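Local coordinates for protein antibiotic biosynthesis monooxygenase (Rhodospirillum rubrum, PDB 4HL9) that probably acts as a monooxygenase of the antibiotic biosynthesis type, built as a dimer of ferredoxin-like subunits, at residues D38-L43 against N101-Q106; E49-E54 against E76-R81; L62-D65 against H71-F74. One frame throughout, in Å; residues are numbered along the deposited sequence.

Interaction 1 of 3, residues D38-L43 against N101-Q106; sequences DIVLPL and NAHQRQ
H103 reaches from the loop ahead of strand 104-115 to I39 and V40 on the first turns of helix 37-52. In the ferredoxin-like fold this joins the start of the first helix to the turn that leads from helix 91-101 into the last strand. A type I beta turn from N101 to Q104, closed by Q104 N to N101 O at 3.1 Å, presents the histidine. H103 CB lies 4.4 Å from V40 CG1, at the margin of contact. CG stands anti to the carbonyl carbon (chi1 -60°), which sends the imidazole out toward the helix. H103 CD2 is shared between the two partners, 4.0 Å from V40 CG1 and 4.0 Å from I39 CG2. NE2, further along, meets I39 within this contact. The isoleucine runs nearly perpendicular to the histidine, and the valine points antiparallel to it. No hydrogen bond spans the segments, and the small contact is apolar on the helix side. V40 is buried and also touches I32; I39 is exposed, and the imidazole is partly so. At the tip, H103 NE2 lies 3.8 Å from I39 CG2 and 4.1 Å from I39 CD1.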
loop_
_atom_site.group_PDB
_atom_site.type_symbol
_atom_site.label_atom_id
_atom_site.label_comp_id
_atom_site.label_asym_id
_atom_site.label_seq_id
_atom_site.Cartn_x
_atom_site.Cartn_y
_atom_site.Cartn_z
ATOM N N ASP A 38 -18.849 10.720 -5.739
ATOM C CA ASP A 38 -20.125 10.271 -5.175
ATOM C C ASP A 38 -20.772 9.123 -5.969
ATOM O O ASP A 38 -21.463 8.292 -5.405
ATOM C CB ASP A 38 -21.105 11.444 -4.982
ATOM C CG ASP A 38 -20.631 12.424 -3.900
ATOM O OD1 ASP A 38 -19.858 12.015 -3.006
ATOM O OD2 ASP A 38 -21.009 13.611 -3.955
ATOM N N ILE A 39 -20.536 9.087 -7.272
ATOM C CA ILE A 39 -20.974 7.978 -8.119
ATOM C C ILE A 39 -20.245 6.677 -7.737
ATOM O O ILE A 39 -20.867 5.617 -7.594
ATOM C CB ILE A 39 -20.725 8.310 -9.610
ATOM C CG1 ILE A 39 -21.677 9.432 -10.073
ATOM C CG2 ILE A 39 -20.869 7.077 -10.493
ATOM C CD1 ILE A 39 -21.435 9.849 -11.528
ATOM N N VAL A 40 -18.937 6.761 -7.539
ATOM C CA VAL A 40 -18.127 5.529 -7.404
ATOM C C VAL A 40 -18.093 4.936 -5.994
ATOM O O VAL A 40 -17.887 3.735 -5.832
ATOM C CB VAL A 40 -16.700 5.681 -7.941
ATOM C CG1 VAL A 40 -16.701 5.992 -9.443
ATOM C CG2 VAL A 40 -15.900 6.702 -7.100
ATOM N N LEU A 41 -18.307 5.770 -4.979
ATOM C CA LEU A 41 -18.329 5.299 -3.610
ATOM C C LEU A 41 -19.211 4.050 -3.386
ATOM O O LEU A 41 -18.703 3.066 -2.860
ATOM C CB LEU A 41 -18.610 6.438 -2.612
ATOM C CG LEU A 41 -17.373 7.321 -2.339
ATOM C CD1 LEU A 41 -17.751 8.637 -1.595
ATOM C CD2 LEU A 41 -16.329 6.535 -1.523
ATOM N N PRO A 42 -20.502 4.069 -3.821
ATOM C CA PRO A 42 -21.357 2.881 -3.632
ATOM C C PRO A 42 -20.825 1.632 -4.344
ATOM O O PRO A 42 -21.041 0.522 -3.867
ATOM C CB PRO A 42 -22.697 3.296 -4.265
ATOM C CG PRO A 42 -22.669 4.804 -4.264
ATOM C CD PRO A 42 -21.237 5.155 -4.509
ATOM N N LEU A 43 -20.186 1.837 -5.492
ATOM C CA LEU A 43 -19.564 0.780 -6.285
ATOM C C LEU A 43 -18.389 0.164 -5.505
ATOM O O LEU A 43 -18.300 -1.057 -5.363
ATOM C CB LEU A 43 -19.069 1.369 -7.610
ATOM C CG LEU A 43 -20.018 1.565 -8.800
ATOM C CD1 LEU A 43 -21.467 1.726 -8.410
ATOM C CD2 LEU A 43 -19.547 2.636 -9.791
ATOM N N ASN A 101 -13.771 2.507 -13.304
ATOM C CA ASN A 101 -12.734 3.021 -14.172
ATOM C C ASN A 101 -13.236 3.950 -15.282
ATOM O O ASN A 101 -12.462 4.719 -15.806
ATOM C CB ASN A 101 -11.901 1.897 -14.772
ATOM C CG ASN A 101 -11.049 1.200 -13.740
ATOM O OD1 ASN A 101 -10.919 1.648 -12.582
ATOM N ND2 ASN A 101 -10.456 0.082 -14.151
ATOM N N ALA A 102 -14.520 3.873 -15.612
ATOM C CA ALA A 102 -15.140 4.829 -16.539
ATOM C C ALA A 102 -14.864 6.281 -16.121
ATOM O O ALA A 102 -14.786 7.178 -16.958
ATOM C CB ALA A 102 -16.639 4.589 -16.601
ATOM N N HIS A 103 -14.693 6.484 -14.821
ATOM C CA HIS A 103 -14.455 7.809 -14.261
ATOM C C HIS A 103 -13.004 8.139 -13.844
ATOM O O HIS A 103 -12.777 9.137 -13.150
ATOM C CB HIS A 103 -15.401 8.008 -13.097
ATOM C CG HIS A 103 -16.849 7.928 -13.483
ATOM N ND1 HIS A 103 -17.440 8.842 -14.329
ATOM C CD2 HIS A 103 -17.825 7.051 -13.140
ATOM C CE1 HIS A 103 -18.718 8.537 -14.485
ATOM N NE2 HIS A 103 -18.977 7.452 -13.778
ATOM N N GLN A 104 -12.027 7.326 -14.249
ATOM C CA GLN A 104 -10.627 7.570 -13.842
ATOM C C GLN A 104 -10.028 8.830 -14.478
ATOM O O GLN A 104 -10.321 9.152 -15.630
ATOM C CB GLN A 104 -9.743 6.384 -14.168
ATOM C CG GLN A 104 -9.476 6.213 -15.648
ATOM C CD GLN A 104 -8.642 4.985 -15.973
ATOM O OE1 GLN A 104 -8.711 3.969 -15.282
ATOM N NE2 GLN A 104 -7.861 5.075 -17.031
ATOM N N ARG A 105 -9.179 9.536 -13.738
ATOM C CA ARG A 105 -8.512 10.708 -14.310
ATOM C C ARG A 105 -7.204 10.334 -15.018
ATOM O O ARG A 105 -6.742 11.057 -15.909
ATOM C CB ARG A 105 -8.353 11.838 -13.269
ATOM C CG ARG A 105 -7.416 11.589 -12.111
ATOM C CD ARG A 105 -7.221 12.886 -11.294
ATOM N NE ARG A 105 -8.009 12.804 -10.078
ATOM C CZ ARG A 105 -7.519 12.957 -8.853
ATOM N NH1 ARG A 105 -6.236 13.279 -8.679
ATOM N NH2 ARG A 105 -8.328 12.810 -7.805
ATOM N N GLN A 106 -6.636 9.189 -14.639
ATOM C CA GLN A 106 -5.400 8.637 -15.218
ATOM C C GLN A 106 -5.499 7.132 -14.999
ATOM O O GLN A 106 -6.316 6.691 -14.194
ATOM C CB GLN A 106 -4.138 9.106 -14.483
ATOM C CG GLN A 106 -4.237 10.371 -13.635
ATOM C CD GLN A 106 -3.322 10.366 -12.407
ATOM O OE1 GLN A 106 -2.310 9.647 -12.341
ATOM N NE2 GLN A 106 -3.692 11.167 -11.413
#

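Interaction 2 of 3, residues E49-E54 against E76-R81; sequences EKTRQE and EEWPDR
W78, the last residue of strand 71-78, turns the benzene end of its indole to T51 in the last turn of helix 37-52 and E54 just past its end. This buried contact packs the end of the first helix of the ferredoxin-like fold against the end of a sheet strand. The apolar part is a single methyl: T51 CG2 comes obliquely onto the ring, 3.7 Å from W78 CH2. With OG1 beside the backbone N (chi1 -63°), CG2 stands anti to that N and faces the indole, while OG1 bonds L47 O. The polar-to-aromatic part comes from E54, whose extended chain brings OE1 to the ring edge, near its plane, 3.4 Å from both W78 CH2 and W78 CZ3. Carboxylate and ring planes are only 27° apart, and no hydrogen bond joins the two residues. Hydrogen bonding within segment 76-81 fixes the indole: W78 NE1 donates to E76 OE1, 2.8 Å away and at 166°; OE1 accepts with its anti lone pair, in the ring plane. The indole thus has a carboxylate oxygen at each of two separate parts of its rim. E54 OE2 is held by hydrogen bonds to H92 and H87, whose ring also meets W78, while OE1 faces the weakly positive C-H rim of the indole, which probably suits a carboxylate oxygen.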
loop_
_atom_site.group_PDB
_atom_site.type_symbol
_atom_site.label_atom_id
_atom_site.label_comp_id
_atom_site.label_asym_id
_atom_site.label_seq_id
_atom_site.Cartn_x
_atom_site.Cartn_y
_atom_site.Cartn_z
ATOM N N GLU A 49 -17.377 -5.412 -0.069
ATOM C CA GLU A 49 -18.243 -6.404 0.570
ATOM C C GLU A 49 -18.216 -7.775 -0.135
ATOM O O GLU A 49 -18.049 -8.803 0.522
ATOM C CB GLU A 49 -19.665 -5.853 0.698
ATOM C CG GLU A 49 -20.759 -6.904 0.847
ATOM C CD GLU A 49 -22.134 -6.282 0.716
ATOM O OE1 GLU A 49 -22.693 -6.323 -0.408
ATOM O OE2 GLU A 49 -22.629 -5.728 1.720
ATOM N N LYS A 50 -18.328 -7.779 -1.461
ATOM C CA LYS A 50 -18.351 -9.027 -2.236
ATOM C C LYS A 50 -16.987 -9.691 -2.297
ATOM O O LYS A 50 -16.887 -10.936 -2.280
ATOM C CB LYS A 50 -18.845 -8.795 -3.679
ATOM C CG LYS A 50 -20.335 -8.497 -3.886
ATOM C CD LYS A 50 -21.248 -9.602 -3.388
ATOM C CE LYS A 50 -22.677 -9.492 -3.982
ATOM N NZ LYS A 50 -23.219 -8.102 -4.047
ATOM N N THR A 51 -15.934 -8.877 -2.397
ATOM C CA THR A 51 -14.581 -9.424 -2.445
ATOM C C THR A 51 -14.246 -10.139 -1.139
ATOM O O THR A 51 -13.670 -11.226 -1.169
ATOM C CB THR A 51 -13.498 -8.387 -2.792
ATOM O OG1 THR A 51 -13.728 -7.860 -4.102
ATOM C CG2 THR A 51 -12.106 -9.039 -2.787
ATOM N N ARG A 52 -14.616 -9.532 -0.009
ATOM C CA ARG A 52 -14.353 -10.130 1.310
ATOM C C ARG A 52 -15.081 -11.465 1.508
ATOM O O ARG A 52 -14.671 -12.288 2.328
ATOM C CB ARG A 52 -14.747 -9.166 2.422
ATOM C CG ARG A 52 -13.767 -8.015 2.610
ATOM C CD ARG A 52 -14.354 -7.008 3.583
ATOM N NE ARG A 52 -13.391 -5.969 3.943
ATOM C CZ ARG A 52 -13.720 -4.864 4.611
ATOM N NH1 ARG A 52 -14.978 -4.654 4.970
ATOM N NH2 ARG A 52 -12.798 -3.969 4.904
ATOM N N GLN A 53 -16.163 -11.659 0.761
ATOM C CA GLN A 53 -16.893 -12.932 0.739
ATOM C C GLN A 53 -16.272 -13.995 -0.181
ATOM O O GLN A 53 -16.759 -15.118 -0.235
ATOM C CB GLN A 53 -18.363 -12.699 0.374
ATOM C CG GLN A 53 -19.086 -11.795 1.374
ATOM C CD GLN A 53 -20.497 -11.435 0.937
ATOM O OE1 GLN A 53 -20.866 -11.579 -0.241
ATOM N NE2 GLN A 53 -21.293 -10.952 1.883
ATOM N N GLU A 54 -15.203 -13.667 -0.903
ATOM C CA GLU A 54 -14.551 -14.687 -1.723
ATOM C C GLU A 54 -13.863 -15.672 -0.794
ATOM O O GLU A 54 -13.183 -15.243 0.139
ATOM C CB GLU A 54 -13.522 -14.091 -2.678
ATOM C CG GLU A 54 -14.137 -13.305 -3.815
ATOM C CD GLU A 54 -13.102 -12.542 -4.605
ATOM O OE1 GLU A 54 -11.982 -13.067 -4.802
ATOM O OE2 GLU A 54 -13.424 -11.424 -5.054
ATOM N N GLU A 76 -4.530 -5.560 -0.252
ATOM C CA GLU A 76 -5.136 -6.878 -0.383
ATOM C C GLU A 76 -4.103 -7.932 0.002
ATOM O O GLU A 76 -2.900 -7.725 -0.129
ATOM C CB GLU A 76 -5.641 -7.129 -1.829
ATOM C CG GLU A 76 -6.025 -5.864 -2.654
ATOM C CD GLU A 76 -6.365 -6.139 -4.156
ATOM O OE1 GLU A 76 -6.273 -7.298 -4.631
ATOM O OE2 GLU A 76 -6.766 -5.173 -4.866
ATOM N N GLU A 77 -4.598 -9.056 0.496
ATOM C CA GLU A 77 -3.744 -10.197 0.748
ATOM C C GLU A 77 -4.457 -11.417 0.173
ATOM O O GLU A 77 -5.654 -11.639 0.429
ATOM C CB GLU A 77 -3.470 -10.321 2.254
ATOM C CG GLU A 77 -2.436 -11.347 2.643
ATOM C CD GLU A 77 -1.996 -11.213 4.096
ATOM O OE1 GLU A 77 -2.722 -10.592 4.909
ATOM O OE2 GLU A 77 -0.925 -11.748 4.433
ATOM N N TRP A 78 -3.720 -12.165 -0.641
ATOM C CA TRP A 78 -4.218 -13.379 -1.283
ATOM C C TRP A 78 -3.271 -14.555 -0.952
ATOM O O TRP A 78 -2.090 -14.326 -0.710
ATOM C CB TRP A 78 -4.295 -13.160 -2.796
ATOM C CG TRP A 78 -5.201 -12.010 -3.158
ATOM C CD1 TRP A 78 -4.825 -10.731 -3.437
ATOM C CD2 TRP A 78 -6.622 -12.045 -3.253
ATOM N NE1 TRP A 78 -5.932 -9.956 -3.711
ATOM C CE2 TRP A 78 -7.051 -10.736 -3.595
ATOM C CE3 TRP A 78 -7.583 -13.049 -3.073
ATOM C CZ2 TRP A 78 -8.397 -10.410 -3.774
ATOM C CZ3 TRP A 78 -8.932 -12.734 -3.259
ATOM C CH2 TRP A 78 -9.324 -11.408 -3.592
ATOM N N PRO A 79 -3.782 -15.810 -0.959
ATOM C CA PRO A 79 -2.885 -16.994 -0.789
ATOM C C PRO A 79 -1.793 -17.101 -1.864
ATOM O O PRO A 79 -0.642 -17.458 -1.564
ATOM C CB PRO A 79 -3.849 -18.190 -0.930
ATOM C CG PRO A 79 -5.186 -17.655 -0.659
ATOM C CD PRO A 79 -5.200 -16.195 -0.981
ATOM N N ASP A 80 -2.157 -16.802 -3.110
ATOM C CA ASP A 80 -1.230 -16.842 -4.227
ATOM C C ASP A 80 -1.850 -16.121 -5.412
ATOM O O ASP A 80 -2.972 -15.628 -5.322
ATOM C CB ASP A 80 -0.857 -18.309 -4.607
ATOM C CG ASP A 80 -2.070 -19.171 -4.956
ATOM O OD1 ASP A 80 -3.222 -18.680 -4.968
ATOM O OD2 ASP A 80 -1.859 -20.378 -5.226
ATOM N N ARG A 81 -1.110 -16.094 -6.511
ATOM C CA ARG A 81 -1.535 -15.492 -7.752
ATOM C C ARG A 81 -2.813 -16.089 -8.344
ATOM O O ARG A 81 -3.649 -15.363 -8.882
ATOM C CB ARG A 81 -0.394 -15.571 -8.757
ATOM C CG ARG A 81 -0.676 -14.863 -10.062
ATOM C CD ARG A 81 -1.139 -13.421 -9.830
ATOM N NE ARG A 81 -1.606 -12.798 -11.064
ATOM C CZ ARG A 81 -0.799 -12.276 -11.983
ATOM N NH1 ARG A 81 0.512 -12.305 -11.810
ATOM N NH2 ARG A 81 -1.308 -11.728 -13.078
#

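Interaction 3 of 3, residues L62-D65 against H71-F74; sequences LFVD and HFVF
L62 and F74 form the tightly packed apolar part: L62 CD1 sits over the centre of the F74 ring, 3.7 Å from its centroid and 11° off the normal, a CH-pi contact. With CG anti to the backbone N (chi1 172°), the leucine also brings CD1 to 4.0 Å from F72 CB. V64 and F72 run alongside each other on this same face, which helix 37-52 covers through L41, Y44, L47 and V48. Between the strands, F63 and V73 form the hydrogen-bonded pair, F63 N to V73 O and V73 N to F63 O both at 2.8 Å. Toward the turn the apolar packing gives way to polar bonds, and V64 and D65 are partly exposed. D65 N bonds H71 O, and H71 ND1 donates to D65 OD2 at 3.0 Å, in the imidazole plane, though the carboxylate is turned 64° from that ring. H71 NE2 bonds Q29 OE1, so both ring nitrogens are engaged; D65 OD1 accepts K67 N. F63, V64 and D65 pair with a strand of the second subunit, continuing the sheet. This is the beta-beta hairpin in the middle of the beta-alpha-beta-beta-alpha-beta order, at the edge of this chain's sheet.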
loop_
_atom_site.group_PDB
_atom_site.type_symbol
_atom_site.label_atom_id
_atom_site.label_comp_id
_atom_site.label_asym_id
_atom_site.label_seq_id
_atom_site.Cartn_x
_atom_site.Cartn_y
_atom_site.Cartn_z
ATOM N N LEU A 62 -10.013 -0.913 1.889
ATOM C CA LEU A 62 -9.962 0.204 0.981
ATOM C C LEU A 62 -9.748 1.483 1.787
ATOM O O LEU A 62 -10.366 1.669 2.843
ATOM C CB LEU A 62 -11.288 0.258 0.208
ATOM C CG LEU A 62 -11.512 1.500 -0.671
ATOM C CD1 LEU A 62 -10.672 1.455 -1.936
ATOM C CD2 LEU A 62 -13.003 1.618 -1.013
ATOM N N PHE A 63 -8.864 2.340 1.286
ATOM C CA PHE A 63 -8.506 3.584 1.961
ATOM C C PHE A 63 -8.579 4.717 0.981
ATOM O O PHE A 63 -8.599 4.491 -0.235
ATOM C CB PHE A 63 -7.074 3.483 2.483
ATOM C CG PHE A 63 -6.875 2.333 3.415
ATOM C CD1 PHE A 63 -7.066 2.499 4.778
ATOM C CD2 PHE A 63 -6.566 1.059 2.918
ATOM C CE1 PHE A 63 -6.902 1.407 5.660
ATOM C CE2 PHE A 63 -6.406 -0.019 3.778
ATOM C CZ PHE A 63 -6.557 0.163 5.150
ATOM N N VAL A 64 -8.572 5.938 1.513
ATOM C CA VAL A 64 -8.549 7.125 0.665
ATOM C C VAL A 64 -7.443 8.087 1.133
ATOM O O VAL A 64 -7.228 8.255 2.328
ATOM C CB VAL A 64 -9.938 7.813 0.619
ATOM C CG1 VAL A 64 -10.353 8.320 2.003
ATOM C CG2 VAL A 64 -9.965 8.963 -0.418
ATOM N N ASP A 65 -6.779 8.713 0.173
ATOM C CA ASP A 65 -5.670 9.664 0.382
ATOM C C ASP A 65 -6.228 10.880 1.117
ATOM O O ASP A 65 -7.287 11.393 0.728
ATOM C CB ASP A 65 -5.160 10.089 -0.991
ATOM C CG ASP A 65 -3.934 11.005 -0.946
ATOM O OD1 ASP A 65 -3.688 11.683 0.071
ATOM O OD2 ASP A 65 -3.237 11.066 -1.979
ATOM N N HIS A 71 -8.476 9.676 -4.611
ATOM C CA HIS A 71 -7.329 8.759 -4.790
ATOM C C HIS A 71 -7.598 7.599 -3.834
ATOM O O HIS A 71 -7.464 7.747 -2.614
ATOM C CB HIS A 71 -5.976 9.465 -4.527
ATOM C CG HIS A 71 -4.766 8.551 -4.555
ATOM N ND1 HIS A 71 -3.576 8.868 -3.930
ATOM C CD2 HIS A 71 -4.572 7.331 -5.114
ATOM C CE1 HIS A 71 -2.697 7.895 -4.113
ATOM N NE2 HIS A 71 -3.278 6.943 -4.821
ATOM N N PHE A 72 -8.044 6.468 -4.391
ATOM C CA PHE A 72 -8.439 5.317 -3.559
ATOM C C PHE A 72 -7.357 4.278 -3.617
ATOM O O PHE A 72 -6.773 4.077 -4.679
ATOM C CB PHE A 72 -9.779 4.723 -4.024
ATOM C CG PHE A 72 -10.934 5.641 -3.803
ATOM C CD1 PHE A 72 -11.565 5.700 -2.562
ATOM C CD2 PHE A 72 -11.363 6.489 -4.826
ATOM C CE1 PHE A 72 -12.615 6.564 -2.349
ATOM C CE2 PHE A 72 -12.411 7.358 -4.623
ATOM C CZ PHE A 72 -13.043 7.395 -3.383
ATOM N N VAL A 73 -7.135 3.592 -2.493
ATOM C CA VAL A 73 -6.058 2.610 -2.388
ATOM C C VAL A 73 -6.591 1.319 -1.768
ATOM O O VAL A 73 -7.176 1.334 -0.673
ATOM C CB VAL A 73 -4.850 3.145 -1.591
ATOM C CG1 VAL A 73 -3.754 2.058 -1.438
ATOM C CG2 VAL A 73 -4.263 4.398 -2.271
ATOM N N PHE A 74 -6.401 0.222 -2.490
ATOM C CA PHE A 74 -6.739 -1.103 -2.011
ATOM C C PHE A 74 -5.487 -1.730 -1.415
ATOM O O PHE A 74 -4.407 -1.605 -1.971
ATOM C CB PHE A 74 -7.201 -1.992 -3.187
ATOM C CG PHE A 74 -8.543 -1.615 -3.756
ATOM C CD1 PHE A 74 -9.714 -2.129 -3.209
ATOM C CD2 PHE A 74 -8.628 -0.783 -4.872
ATOM C CE1 PHE A 74 -10.961 -1.797 -3.743
ATOM C CE2 PHE A 74 -9.861 -0.472 -5.429
ATOM C CZ PHE A 74 -11.023 -0.965 -4.862
#

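Overall arrangement
The three contacts follow helix 37-52 and the sheet it covers. Interactions 1 and 2 use the two ends of that helix, with centres about 21 Å apart on opposite sides of the chain's centre. Interaction 3 lies inside the sequence loops closed by both. Its centre is about 12 Å from that of interaction 1, which it touches where L41 CD2 packs on F72 CE1 at 3.8 Å. Interaction 2 continues the same strand, 71-78, beyond F74; its centre lies about 17 Å from that of interaction 3. Interaction 3 pairs strands directly, whereas interactions 1 and 2 rest on side chains. L41 and L62 each also touch V116 of the second subunit.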